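Local coordinates for uncharacterized protein (Bacteroides fragilis, PDB 3EWL), which is of unknown function but has a thioredoxin-like fold, this chain being the C-terminal domain of a longer protein, at residues K6-T11 with Q103-R108; V13-D18 with E76-K81; M31-D36 with A109-Y114; L64-I69 with Q87-G92. One frame throughout, in Å; residues are numbered along the deposited sequence.

Contact 1. Residues K6-T11 with Q103-R108; sequences KAADFT and QLYDIR
Tyr-105 hands its phenol to the backbone of the N-terminal lead-in of this thioredoxin-like fold. Its OH donates to the carbonyl O of Ala-8 at 2.5 Å, a very short bond in the carbonyl plane and on a lone pair, with a C=O...OH angle of 130°. The oxygen also rests against the methyl of Ala-7. With CG anti to the carbonyl carbon (chi1 -66°), the ring carries the hydroxyl across to the other segment, and the neighbouring CE2 reaches Phe-10 CE2 at 3.7 Å. The planes of these two rings stand at 88° to each other. Small residues suit positions 7 and 8, because each places a methyl close to the main chain and lets the phenol approach it. Beside the tyrosine, Leu-104 packs CB to CB on Ala-8 at 3.8 Å.

Further out, Tyr-105 is held edge-to-face by Tyr-114 and meets Phe-34, which probably steadies the phenol from the side of the central sheet. Leu-104 and Phe-10 share Ile-99 of helix 98-101. That helix closes with a Schellman motif at Gln-103, whose positive phi turns the chain into this loop. The Asp-9 side chain leaves the backbone away from the other segment, and its OD2 bonds to Ser-23 OG, while its own carbonyl O lies 3.6 Å from Leu-104 CD1.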
loop_
_atom_site.group_PDB
_atom_site.type_symbol
_atom_site.label_atom_id
_atom_site.label_comp_id
_atom_site.label_asym_id
_atom_site.label_seq_id
_atom_site.Cartn_x
_atom_site.Cartn_y
_atom_site.Cartn_z
ATOM N N LYS A 6 5.839 14.919 3.251
ATOM C CA LYS A 6 5.554 13.887 4.246
ATOM C C LYS A 6 4.188 13.225 3.926
ATOM O O LYS A 6 3.140 13.877 3.916
ATOM C CB LYS A 6 5.565 14.469 5.665
ATOM C CG LYS A 6 5.317 13.428 6.750
ATOM C CD LYS A 6 5.741 13.893 8.148
ATOM C CE LYS A 6 4.525 14.355 8.946
ATOM N NZ LYS A 6 4.446 13.762 10.313
ATOM N N ALA A 7 4.225 11.931 3.638
ATOM C CA ALA A 7 3.023 11.178 3.352
ATOM C C ALA A 7 2.068 11.354 4.539
ATOM O O ALA A 7 2.512 11.291 5.693
ATOM C CB ALA A 7 3.373 9.735 3.180
ATOM N N ALA A 8 0.791 11.654 4.266
ATOM C CA ALA A 8 -0.222 11.708 5.327
ATOM C C ALA A 8 -0.312 10.400 6.152
ATOM O O ALA A 8 -0.358 9.286 5.613
ATOM C CB ALA A 8 -1.601 12.083 4.770
ATOM N N ASP A 9 -0.321 10.560 7.474
ATOM C CA ASP A 9 -0.449 9.450 8.390
ATOM C C ASP A 9 -1.923 9.100 8.604
ATOM O O ASP A 9 -2.818 9.967 8.511
ATOM C CB ASP A 9 0.251 9.810 9.708
ATOM C CG ASP A 9 0.672 8.589 10.509
ATOM O OD1 ASP A 9 0.585 7.453 9.962
ATOM O OD2 ASP A 9 1.088 8.768 11.698
ATOM N N PHE A 10 -2.175 7.826 8.864
ATOM C CA PHE A 10 -3.525 7.312 9.156
ATOM C C PHE A 10 -3.405 6.015 9.946
ATOM O O PHE A 10 -2.329 5.400 10.002
ATOM C CB PHE A 10 -4.289 7.014 7.851
ATOM C CG PHE A 10 -3.517 6.165 6.897
ATOM C CD1 PHE A 10 -3.673 4.775 6.882
ATOM C CD2 PHE A 10 -2.627 6.750 6.002
ATOM C CE1 PHE A 10 -2.942 3.990 5.995
ATOM C CE2 PHE A 10 -1.864 5.951 5.110
ATOM C CZ PHE A 10 -2.039 4.585 5.111
ATOM N N THR A 11 -4.523 5.574 10.513
ATOM C CA THR A 11 -4.540 4.305 11.216
ATOM C C THR A 11 -5.191 3.232 10.344
ATOM O O THR A 11 -5.888 3.552 9.366
ATOM C CB THR A 11 -5.306 4.421 12.540
ATOM O OG1 THR A 11 -6.606 4.947 12.270
ATOM C CG2 THR A 11 -4.561 5.391 13.502
ATOM N N GLN A 103 -9.696 13.251 2.573
ATOM C CA GLN A 103 -9.018 13.209 1.289
ATOM C C GLN A 103 -7.488 13.185 1.477
ATOM O O GLN A 103 -6.782 13.979 0.875
ATOM C CB GLN A 103 -9.448 14.425 0.470
ATOM C CG GLN A 103 -8.971 14.410 -0.921
ATOM C CD GLN A 103 -10.104 14.098 -1.854
ATOM O OE1 GLN A 103 -9.977 13.255 -2.755
ATOM N NE2 GLN A 103 -11.240 14.773 -1.642
ATOM N N LEU A 104 -6.989 12.298 2.344
ATOM C CA LEU A 104 -5.582 12.301 2.672
ATOM C C LEU A 104 -4.703 11.944 1.474
ATOM O O LEU A 104 -3.581 12.465 1.351
ATOM C CB LEU A 104 -5.267 11.378 3.870
ATOM C CG LEU A 104 -5.894 11.752 5.231
ATOM C CD1 LEU A 104 -5.588 10.698 6.358
ATOM C CD2 LEU A 104 -5.511 13.205 5.683
ATOM N N TYR A 105 -5.186 11.039 0.627
ATOM C CA TYR A 105 -4.499 10.708 -0.634
ATOM C C TYR A 105 -5.507 10.875 -1.726
ATOM O O TYR A 105 -6.671 10.657 -1.494
ATOM C CB TYR A 105 -3.987 9.285 -0.630
ATOM C CG TYR A 105 -2.880 9.101 0.404
ATOM C CD1 TYR A 105 -1.541 9.125 0.021
ATOM C CD2 TYR A 105 -3.199 8.913 1.785
ATOM C CE1 TYR A 105 -0.498 8.965 0.992
ATOM C CE2 TYR A 105 -2.175 8.744 2.762
ATOM C CZ TYR A 105 -0.827 8.774 2.357
ATOM O OH TYR A 105 0.185 8.619 3.306
ATOM N N ASP A 106 -5.050 11.283 -2.907
ATOM C CA ASP A 106 -5.936 11.419 -4.072
ATOM C C ASP A 106 -6.046 10.034 -4.712
ATOM O O ASP A 106 -5.223 9.635 -5.564
ATOM C CB ASP A 106 -5.396 12.452 -5.065
ATOM C CG ASP A 106 -6.352 12.681 -6.278
ATOM O OD1 ASP A 106 -7.539 12.269 -6.228
ATOM O OD2 ASP A 106 -5.895 13.263 -7.289
ATOM N N ILE A 107 -7.016 9.262 -4.256
ATOM C CA ILE A 107 -7.105 7.878 -4.759
ATOM C C ILE A 107 -8.078 7.927 -5.955
ATOM O O ILE A 107 -9.292 7.672 -5.806
ATOM C CB ILE A 107 -7.459 6.860 -3.624
ATOM C CG1 ILE A 107 -6.300 6.772 -2.616
ATOM C CG2 ILE A 107 -7.811 5.457 -4.174
ATOM C CD1 ILE A 107 -6.709 6.270 -1.262
ATOM N N ARG A 108 -7.525 8.296 -7.118
ATOM C CA ARG A 108 -8.298 8.509 -8.351
ATOM C C ARG A 108 -8.969 7.233 -8.843
ATOM O O ARG A 108 -9.923 7.300 -9.590
ATOM C CB ARG A 108 -7.404 8.969 -9.506
ATOM C CG ARG A 108 -6.450 10.077 -9.213
ATOM C CD ARG A 108 -5.815 10.529 -10.540
ATOM N NE ARG A 108 -4.800 9.642 -11.143
ATOM C CZ ARG A 108 -4.897 9.033 -12.336
ATOM N NH1 ARG A 108 -3.888 8.287 -12.779
ATOM N NH2 ARG A 108 -5.978 9.152 -13.095
#

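Contact 2. Residues V13-D18 with E76-K81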
loop_
_atom_site.group_PDB
_atom_site.type_symbol
_atom_site.label_atom_id
_atom_site.label_comp_id
_atom_site.label_asym_id
_atom_site.label_seq_id
_atom_site.Cartn_x
_atom_site.Cartn_y
_atom_site.Cartn_z
ATOM N N VAL A 13 -6.551 -1.276 10.538
ATOM C CA VAL A 13 -6.613 -2.560 11.220
ATOM C C VAL A 13 -6.342 -3.661 10.215
ATOM O O VAL A 13 -6.614 -3.509 9.006
ATOM C CB VAL A 13 -7.955 -2.776 11.960
ATOM C CG1 VAL A 13 -9.130 -2.883 10.969
ATOM C CG2 VAL A 13 -7.841 -4.002 12.916
ATOM N N THR A 14 -5.722 -4.732 10.699
ATOM C CA THR A 14 -5.583 -5.931 9.897
ATOM C C THR A 14 -6.564 -6.987 10.384
ATOM O O THR A 14 -7.189 -6.875 11.457
ATOM C CB THR A 14 -4.164 -6.513 9.935
ATOM O OG1 THR A 14 -3.938 -7.095 11.222
ATOM C CG2 THR A 14 -3.145 -5.441 9.688
ATOM N N VAL A 15 -6.671 -8.033 9.587
ATOM C CA VAL A 15 -7.522 -9.127 9.907
ATOM C C VAL A 15 -7.094 -9.838 11.206
ATOM O O VAL A 15 -7.924 -10.379 11.915
ATOM C CB VAL A 15 -7.574 -10.055 8.685
ATOM C CG1 VAL A 15 -7.368 -11.476 9.071
ATOM C CG2 VAL A 15 -8.858 -9.783 7.893
ATOM N N HIS A 16 -5.812 -9.779 11.531
ATOM C CA HIS A 16 -5.319 -10.312 12.785
ATOM C C HIS A 16 -5.459 -9.324 13.931
ATOM O O HIS A 16 -4.864 -9.498 14.998
ATOM C CB HIS A 16 -3.893 -10.802 12.586
ATOM C CG HIS A 16 -3.799 -11.806 11.489
ATOM N ND1 HIS A 16 -3.434 -11.471 10.204
ATOM C CD2 HIS A 16 -4.128 -13.120 11.458
ATOM C CE1 HIS A 16 -3.488 -12.549 9.438
ATOM N NE2 HIS A 16 -3.910 -13.566 10.174
ATOM N N GLY A 17 -6.259 -8.292 13.697
ATOM C CA GLY A 17 -6.692 -7.368 14.729
ATOM C C GLY A 17 -5.669 -6.400 15.271
ATOM O O GLY A 17 -5.902 -5.730 16.279
ATOM N N ASP A 18 -4.520 -6.313 14.637
ATOM C CA ASP A 18 -3.628 -5.248 15.050
ATOM C C ASP A 18 -3.982 -3.875 14.431
ATOM O O ASP A 18 -4.125 -3.754 13.212
ATOM C CB ASP A 18 -2.134 -5.613 14.923
ATOM C CG ASP A 18 -1.850 -6.743 13.932
ATOM O OD1 ASP A 18 -1.653 -6.428 12.741
ATOM O OD2 ASP A 18 -1.735 -7.924 14.355
ATOM N N GLU A 76 -16.707 -6.301 5.241
ATOM C CA GLU A 76 -16.952 -7.743 5.125
ATOM C C GLU A 76 -16.265 -8.335 3.910
ATOM O O GLU A 76 -15.500 -9.280 4.044
ATOM C CB GLU A 76 -18.453 -8.100 5.161
ATOM C CG GLU A 76 -19.093 -7.689 6.483
ATOM C CD GLU A 76 -20.435 -8.366 6.765
ATOM O OE1 GLU A 76 -21.448 -7.640 6.711
ATOM O OE2 GLU A 76 -20.486 -9.607 7.039
ATOM N N GLU A 77 -16.508 -7.750 2.739
ATOM C CA GLU A 77 -15.835 -8.133 1.506
ATOM C C GLU A 77 -14.291 -7.979 1.581
ATOM O O GLU A 77 -13.542 -8.841 1.136
ATOM C CB GLU A 77 -16.363 -7.250 0.385
ATOM C CG GLU A 77 -16.337 -7.885 -0.988
ATOM C CD GLU A 77 -17.750 -8.257 -1.501
ATOM O OE1 GLU A 77 -18.321 -9.285 -1.035
ATOM O OE2 GLU A 77 -18.285 -7.518 -2.384
ATOM N N TRP A 78 -13.842 -6.840 2.116
ATOM C CA TRP A 78 -12.429 -6.595 2.419
ATOM C C TRP A 78 -11.792 -7.745 3.204
ATOM O O TRP A 78 -10.807 -8.325 2.778
ATOM C CB TRP A 78 -12.285 -5.316 3.258
ATOM C CG TRP A 78 -10.870 -5.205 3.820
ATOM C CD1 TRP A 78 -9.749 -4.947 3.117
ATOM C CD2 TRP A 78 -10.454 -5.419 5.179
ATOM N NE1 TRP A 78 -8.647 -4.999 3.935
ATOM C CE2 TRP A 78 -9.056 -5.256 5.214
ATOM C CE3 TRP A 78 -11.132 -5.724 6.373
ATOM C CZ2 TRP A 78 -8.309 -5.379 6.393
ATOM C CZ3 TRP A 78 -10.384 -5.866 7.549
ATOM C CH2 TRP A 78 -8.992 -5.687 7.546
ATOM N N ALA A 79 -12.379 -8.062 4.356
ATOM C CA ALA A 79 -11.895 -9.158 5.212
ATOM C C ALA A 79 -11.858 -10.537 4.512
ATOM O O ALA A 79 -10.851 -11.261 4.573
ATOM C CB ALA A 79 -12.732 -9.231 6.474
ATOM N N THR A 80 -12.937 -10.904 3.850
ATOM C CA THR A 80 -12.971 -12.181 3.137
ATOM C C THR A 80 -11.755 -12.310 2.202
ATOM O O THR A 80 -11.105 -13.372 2.115
ATOM C CB THR A 80 -14.294 -12.309 2.340
ATOM O OG1 THR A 80 -15.378 -12.434 3.263
ATOM C CG2 THR A 80 -14.307 -13.560 1.431
ATOM N N LYS A 81 -11.455 -11.228 1.493
ATOM C CA LYS A 81 -10.436 -11.280 0.449
ATOM C C LYS A 81 -9.044 -10.957 0.948
ATOM O O LYS A 81 -8.062 -11.227 0.266
ATOM C CB LYS A 81 -10.802 -10.340 -0.692
ATOM C CG LYS A 81 -12.143 -10.661 -1.341
ATOM C CD LYS A 81 -11.974 -11.853 -2.203
ATOM C CE LYS A 81 -12.622 -11.574 -3.508
ATOM N NZ LYS A 81 -14.000 -12.142 -3.381
#
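Thr-14 OG1 is gripped twice, by one good bond and one weak one. It donates to Asp-18 OD1 at 2.8 Å, meeting that oxygen from above the carboxylate plane, and it accepts a weak bond from the backbone N of His-16 at 3.3 Å. A threonine fits here because one hydroxyl can tie together both ends of a tight loop. The main chain closes the same loop: Gly-17 N bonds to Thr-14 O at 2.8 Å, and Thr-14 N bonds to Asp-18 O at 3.1 Å. Gly-17 has the positive phi (72°) that a glycine adopts easily.

Towards helix 75-82 the contact is van der Waals packing, and no hydrogen bond crosses it. Trp-78 carries it with CG anti to the backbone N (chi1 168°), which sends the indole from the helix to the loop. Its far corner, CH2, touches backbone as much as side chain, lying 3.5 Å from Val-13 O, with Thr-14 C at the ring edge. Val-15 runs past the indole in the opposite direction, and its CG2 nestles between Trp-78 CH2 at 4.1 Å and Ala-79 CA, also at 4.1 Å. The short Ala-79 lets the valine come near the helix backbone. The other branch, Val-15 CG1, sits over the centre of the His-16 ring. Tyr-70 and Trp-93 also meet the indole, anchoring it in an aromatic cluster.

The loop is thus a type I turn with a G1 beta bulge, a classic link of tight antiparallel hairpins, here joining strands 11-13 and 19-21 and leaning on a helix of the thioredoxin-like domain.

Contact 3. Residues M31-D36 with A109-Y114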
loop_
_atom_site.group_PDB
_atom_site.type_symbol
_atom_site.label_atom_id
_atom_site.label_comp_id
_atom_site.label_asym_id
_atom_site.label_seq_id
_atom_site.Cartn_x
_atom_site.Cartn_y
_atom_site.Cartn_z
HETATM N N MSE A 31 5.869 0.920 0.263
HETATM C CA MSE A 31 4.948 1.116 -0.850
HETATM C C MSE A 31 3.529 1.105 -0.312
HETATM O O MSE A 31 3.092 0.096 0.248
HETATM C CB MSE A 31 5.126 0.038 -1.902
HETATM C CG MSE A 31 4.213 0.228 -3.141
HETATM SE SE MSE A 31 4.446 -1.159 -4.507
HETATM C CE MSE A 31 3.111 -2.416 -3.917
ATOM N N LEU A 32 2.785 2.178 -0.546
ATOM C CA LEU A 32 1.366 2.154 -0.229
ATOM C C LEU A 32 0.573 1.667 -1.432
ATOM O O LEU A 32 0.786 2.133 -2.545
ATOM C CB LEU A 32 0.854 3.542 0.156
ATOM C CG LEU A 32 1.583 4.314 1.231
ATOM C CD1 LEU A 32 0.904 5.691 1.277
ATOM C CD2 LEU A 32 1.582 3.627 2.611
ATOM N N PHE A 33 -0.333 0.731 -1.194
ATOM C CA PHE A 33 -1.122 0.126 -2.254
ATOM C C PHE A 33 -2.597 0.315 -1.931
ATOM O O PHE A 33 -3.156 -0.436 -1.114
ATOM C CB PHE A 33 -0.759 -1.376 -2.394
ATOM C CG PHE A 33 -1.439 -2.083 -3.569
ATOM C CD1 PHE A 33 -0.952 -1.946 -4.863
ATOM C CD2 PHE A 33 -2.544 -2.916 -3.369
ATOM C CE1 PHE A 33 -1.562 -2.615 -5.947
ATOM C CE2 PHE A 33 -3.141 -3.609 -4.445
ATOM C CZ PHE A 33 -2.653 -3.436 -5.744
ATOM N N PHE A 34 -3.222 1.344 -2.513
ATOM C CA PHE A 34 -4.629 1.578 -2.269
ATOM C C PHE A 34 -5.432 0.748 -3.204
ATOM O O PHE A 34 -5.304 0.878 -4.415
ATOM C CB PHE A 34 -5.019 3.065 -2.316
ATOM C CG PHE A 34 -4.252 3.920 -1.319
ATOM C CD1 PHE A 34 -4.588 3.917 0.039
ATOM C CD2 PHE A 34 -3.139 4.664 -1.725
ATOM C CE1 PHE A 34 -3.847 4.695 0.980
ATOM C CE2 PHE A 34 -2.397 5.435 -0.796
ATOM C CZ PHE A 34 -2.777 5.457 0.561
ATOM N N TYR A 35 -6.277 -0.114 -2.650
ATOM C CA TYR A 35 -6.957 -1.092 -3.480
ATOM C C TYR A 35 -8.431 -1.269 -3.119
ATOM O O TYR A 35 -8.927 -0.739 -2.103
ATOM C CB TYR A 35 -6.215 -2.440 -3.399
ATOM C CG TYR A 35 -6.445 -3.202 -2.084
ATOM C CD1 TYR A 35 -7.447 -4.166 -1.991
ATOM C CD2 TYR A 35 -5.674 -2.936 -0.935
ATOM C CE1 TYR A 35 -7.688 -4.862 -0.807
ATOM C CE2 TYR A 35 -5.899 -3.644 0.261
ATOM C CZ TYR A 35 -6.913 -4.608 0.305
ATOM O OH TYR A 35 -7.154 -5.344 1.444
ATOM N N ASP A 36 -9.118 -2.054 -3.952
ATOM C CA ASP A 36 -10.446 -2.532 -3.610
ATOM C C ASP A 36 -10.475 -4.085 -3.680
ATOM O O ASP A 36 -9.859 -4.682 -4.563
ATOM C CB ASP A 36 -11.476 -1.889 -4.575
ATOM C CG ASP A 36 -12.889 -2.207 -4.189
ATOM O OD1 ASP A 36 -13.528 -1.387 -3.493
ATOM O OD2 ASP A 36 -13.333 -3.314 -4.550
ATOM N N ALA A 109 -8.424 6.086 -8.453
ATOM C CA ALA A 109 -8.733 4.786 -9.057
ATOM C C ALA A 109 -8.096 3.719 -8.171
ATOM O O ALA A 109 -7.269 4.051 -7.312
ATOM C CB ALA A 109 -8.164 4.694 -10.469
ATOM N N THR A 110 -8.492 2.453 -8.345
ATOM C CA THR A 110 -7.797 1.361 -7.652
ATOM C C THR A 110 -7.188 0.511 -8.709
ATOM O O THR A 110 -7.875 0.125 -9.637
ATOM C CB THR A 110 -8.708 0.514 -6.729
ATOM O OG1 THR A 110 -9.758 -0.086 -7.494
ATOM C CG2 THR A 110 -9.317 1.366 -5.645
ATOM N N PRO A 111 -5.891 0.196 -8.582
ATOM C CA PRO A 111 -4.950 0.540 -7.499
ATOM C C PRO A 111 -4.405 1.956 -7.675
ATOM O O PRO A 111 -4.372 2.465 -8.773
ATOM C CB PRO A 111 -3.816 -0.478 -7.682
ATOM C CG PRO A 111 -3.806 -0.761 -9.202
ATOM C CD PRO A 111 -5.279 -0.682 -9.612
ATOM N N THR A 112 -4.051 2.609 -6.584
ATOM C CA THR A 112 -3.201 3.792 -6.655
ATOM C C THR A 112 -1.981 3.468 -5.754
ATOM O O THR A 112 -2.106 2.984 -4.623
ATOM C CB THR A 112 -3.930 5.054 -6.119
ATOM O OG1 THR A 112 -5.118 5.324 -6.899
ATOM C CG2 THR A 112 -2.990 6.296 -6.107
ATOM N N ILE A 113 -0.802 3.760 -6.257
ATOM C CA ILE A 113 0.395 3.363 -5.600
ATOM C C ILE A 113 1.236 4.610 -5.309
ATOM O O ILE A 113 1.384 5.498 -6.190
ATOM C CB ILE A 113 1.154 2.422 -6.512
ATOM C CG1 ILE A 113 0.320 1.165 -6.789
ATOM C CG2 ILE A 113 2.484 2.011 -5.896
ATOM C CD1 ILE A 113 0.179 0.857 -8.266
ATOM N N TYR A 114 1.809 4.634 -4.109
ATOM C CA TYR A 114 2.814 5.615 -3.718
ATOM C C TYR A 114 4.061 4.888 -3.211
ATOM O O TYR A 114 3.959 3.892 -2.488
ATOM C CB TYR A 114 2.278 6.542 -2.582
ATOM C CG TYR A 114 1.187 7.536 -2.962
ATOM C CD1 TYR A 114 1.402 8.913 -2.820
ATOM C CD2 TYR A 114 -0.056 7.123 -3.424
ATOM C CE1 TYR A 114 0.414 9.836 -3.126
ATOM C CE2 TYR A 114 -1.038 8.061 -3.763
ATOM C CZ TYR A 114 -0.775 9.413 -3.613
ATOM O OH TYR A 114 -1.703 10.384 -3.921
#
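Phe-34 leaves its strand with CG anti to the carbonyl carbon (chi1 -58°), and each step outward finds a partner. CB lies beside the carbonyl O of Thr-112, and CD2 comes to 3.5 Å from that same oxygen. CE2 meets Tyr-114 CD2 at 3.9 Å, the tyrosine carbon lying in the phenylalanine plane at the ring edge. At the tip, CZ packs against the ring of Tyr-105, while Ile-107 reaches back over CG.

Behind this ring, strands 29-34 and 112-116 run antiparallel. Two hydrogen-bonded pairs, Leu-32 with Tyr-114 and Phe-34 with Thr-112, supply four bonds, from Leu-32 N to Tyr-114 O at 2.8 Å up to Tyr-114 N to Leu-32 O at 3.1 Å. Between them, Phe-33 and Ile-113 form a non-hydrogen-bonded pair whose side chains lie on the other face of the sheet. There Phe-33, CG anti to the backbone N, runs alongside Ile-113 and sets CE1 3.6 Å from Pro-111 CB. Selenomethionine Met-31 lays CG on Ile-113 CG2 at 3.7 Å. Bulky, mostly apolar residues suit both faces, since helices 40-50 and 129-137 cover one and the 103-108 loop reaches the other.

At the start of the strand, Thr-112 OG1 donates back to Ala-109 O at 2.5 Å and braces the bend. Pro-111 follows a cis peptide bond, and Thr-110 rests its side chain on Cys-39. A cis-proline before the strand next to the central one, facing a CxxC at a helix start, is typical of the redox site of thioredoxin-family proteins; Cys-39 may belong to such a site here.

Contact 4. Residues L64-I69 with Q87-G92; sequences LRVLAI and QGWIVG
Strands 64-70 and 90-93 run parallel, their short axes 20° apart and 4.8 Å at closest approach, as the two strands of a beta-alpha-beta unit connected through helix 75-82, with 90-93 at the edge of the thioredoxin-like sheet. Three bonds zip them: Ile-90 N to Val-66 O, Ala-68 N to Ile-90 O, and Gly-92 N to Ala-68 O at 2.7 Å. Each donor sits nearly along the C=O axis of its acceptor.

On the Val-66 and Ala-68 side, the Trp-89 indole lies alongside Val-66, which covers one of its faces. Val-66 CB stands 3.7 Å from the centroid of the five-membered ring, 10° off the normal, a CH-pi contact. CG1, anti to the backbone N, presses on CD2 at 3.4 Å. Ala-68, being small, fits its methyl by CE3. Edge-to-face contacts from Phe-33 and Phe-49 further fix the indole.

Across the sheet, Leu-67 CD1 meets Ile-90 CG2 at 3.6 Å. Gly-92 brings its CA to 4.0 Å from Ile-69 CD1, where a side-chain carbon would crowd that methyl. Where the strands part, a water donates to Gly-88 O at 2.9 Å and accepts from Val-66 N at 2.9 Å, with a weak third bond from Arg-65 NH1.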
loop_
_atom_site.group_PDB
_atom_site.type_symbol
_atom_site.label_atom_id
_atom_site.label_comp_id
_atom_site.label_asym_id
_atom_site.label_seq_id
_atom_site.Cartn_x
_atom_site.Cartn_y
_atom_site.Cartn_z
ATOM N N LEU A 64 11.634 -3.345 1.695
ATOM C CA LEU A 64 10.453 -2.719 1.139
ATOM C C LEU A 64 9.217 -3.361 1.784
ATOM O O LEU A 64 8.951 -4.535 1.626
ATOM C CB LEU A 64 10.409 -2.871 -0.367
ATOM C CG LEU A 64 9.065 -2.536 -1.018
ATOM C CD1 LEU A 64 8.849 -1.031 -1.025
ATOM C CD2 LEU A 64 9.116 -3.080 -2.421
ATOM N N ARG A 65 8.485 -2.540 2.511
ATOM C CA ARG A 65 7.291 -2.899 3.176
ATOM C C ARG A 65 6.123 -2.580 2.245
ATOM O O ARG A 65 6.020 -1.452 1.762
ATOM C CB ARG A 65 7.196 -1.938 4.345
ATOM C CG ARG A 65 7.754 -2.455 5.563
ATOM C CD ARG A 65 6.675 -3.204 6.274
ATOM N NE ARG A 65 7.302 -3.780 7.443
ATOM C CZ ARG A 65 7.181 -5.040 7.802
ATOM N NH1 ARG A 65 6.382 -5.867 7.127
ATOM N NH2 ARG A 65 7.840 -5.435 8.855
ATOM N N VAL A 66 5.244 -3.543 1.983
ATOM C CA VAL A 66 4.003 -3.206 1.310
ATOM C C VAL A 66 2.914 -3.096 2.306
ATOM O O VAL A 66 2.625 -4.068 3.090
ATOM C CB VAL A 66 3.595 -4.173 0.253
ATOM C CG1 VAL A 66 2.289 -3.672 -0.418
ATOM C CG2 VAL A 66 4.740 -4.319 -0.792
ATOM N N LEU A 67 2.309 -1.905 2.295
ATOM C CA LEU A 67 1.137 -1.651 3.075
ATOM C C LEU A 67 -0.037 -1.456 2.118
ATOM O O LEU A 67 -0.199 -0.403 1.498
ATOM C CB LEU A 67 1.354 -0.427 3.979
ATOM C CG LEU A 67 0.166 0.004 4.832
ATOM C CD1 LEU A 67 -0.350 -1.150 5.728
ATOM C CD2 LEU A 67 0.543 1.217 5.638
ATOM N N ALA A 68 -0.846 -2.496 2.003
ATOM C CA ALA A 68 -2.021 -2.505 1.166
ATOM C C ALA A 68 -3.193 -2.057 2.038
ATOM O O ALA A 68 -3.509 -2.683 3.096
ATOM C CB ALA A 68 -2.232 -3.950 0.592
ATOM N N ILE A 69 -3.841 -0.991 1.595
ATOM C CA ILE A 69 -4.863 -0.337 2.347
ATOM C C ILE A 69 -6.181 -0.242 1.572
ATOM O O ILE A 69 -6.220 0.300 0.446
ATOM C CB ILE A 69 -4.402 1.117 2.735
ATOM C CG1 ILE A 69 -3.160 1.062 3.638
ATOM C CG2 ILE A 69 -5.524 1.880 3.448
ATOM C CD1 ILE A 69 -3.420 0.303 5.039
ATOM N N GLN A 87 1.321 -12.763 -0.034
ATOM C CA GLN A 87 2.041 -13.158 1.155
ATOM C C GLN A 87 3.168 -12.172 1.516
ATOM O O GLN A 87 3.934 -11.772 0.657
ATOM C CB GLN A 87 2.606 -14.558 0.904
ATOM C CG GLN A 87 1.999 -15.616 1.747
ATOM C CD GLN A 87 2.431 -15.431 3.193
ATOM O OE1 GLN A 87 3.620 -15.148 3.476
ATOM N NE2 GLN A 87 1.472 -15.563 4.121
ATOM N N GLY A 88 3.271 -11.760 2.775
ATOM C CA GLY A 88 4.315 -10.776 3.133
ATOM C C GLY A 88 3.844 -9.324 3.175
ATOM O O GLY A 88 4.463 -8.499 3.836
ATOM N N TRP A 89 2.777 -8.992 2.450
ATOM C CA TRP A 89 2.168 -7.655 2.507
ATOM C C TRP A 89 1.377 -7.497 3.772
ATOM O O TRP A 89 0.702 -8.445 4.220
ATOM C CB TRP A 89 1.199 -7.436 1.332
ATOM C CG TRP A 89 1.864 -7.374 -0.038
ATOM C CD1 TRP A 89 3.117 -7.858 -0.398
ATOM C CD2 TRP A 89 1.289 -6.840 -1.236
ATOM N NE1 TRP A 89 3.339 -7.642 -1.740
ATOM C CE2 TRP A 89 2.249 -6.994 -2.270
ATOM C CE3 TRP A 89 0.058 -6.221 -1.530
ATOM C CZ2 TRP A 89 2.011 -6.566 -3.586
ATOM C CZ3 TRP A 89 -0.187 -5.796 -2.835
ATOM C CH2 TRP A 89 0.787 -5.966 -3.848
ATOM N N ILE A 90 1.451 -6.314 4.353
ATOM C CA ILE A 90 0.558 -5.943 5.427
ATOM C C ILE A 90 -0.729 -5.487 4.746
ATOM O O ILE A 90 -0.671 -4.676 3.847
ATOM C CB ILE A 90 1.180 -4.826 6.260
ATOM C CG1 ILE A 90 2.467 -5.353 6.895
ATOM C CG2 ILE A 90 0.193 -4.284 7.368
ATOM C CD1 ILE A 90 3.272 -4.225 7.529
ATOM N N VAL A 91 -1.875 -6.056 5.145
ATOM C CA VAL A 91 -3.154 -5.786 4.498
ATOM C C VAL A 91 -4.064 -5.122 5.530
ATOM O O VAL A 91 -4.348 -5.740 6.569
ATOM C CB VAL A 91 -3.783 -7.099 4.010
ATOM C CG1 VAL A 91 -5.172 -6.837 3.401
ATOM C CG2 VAL A 91 -2.850 -7.753 3.021
ATOM N N GLY A 92 -4.481 -3.875 5.278
ATOM C CA GLY A 92 -5.206 -3.092 6.285
ATOM C C GLY A 92 -6.455 -2.395 5.773
ATOM O O GLY A 92 -6.571 -2.138 4.594
HETATM O O HOH W 1 5.752 -5.859 3.738
#

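Contacts 3 and 4 form the buried core of one mixed sheet, their centres about 11 Å apart. Strands 29-34 and 64-70 are neighbours, and Met-31 N and Phe-33 O reach Arg-65 O and Ile-69 N. One joins antiparallel strands and the other parallel ones, both by backbone bonds, with aromatic rings packed on at least one face. Contact 1 is partly buried and has one phenol-to-carbonyl hydrogen bond set among apolar contacts; its Tyr-105 and Ile-107 pack on Leu-32 and Phe-34 of contact 3, and Phe-10 touches Ile-69 of contact 4. Contact 2 lies at the surface, an indole against loop backbone and valine with no hydrogen bond between; Trp-78 still reaches Gly-92 of contact 4.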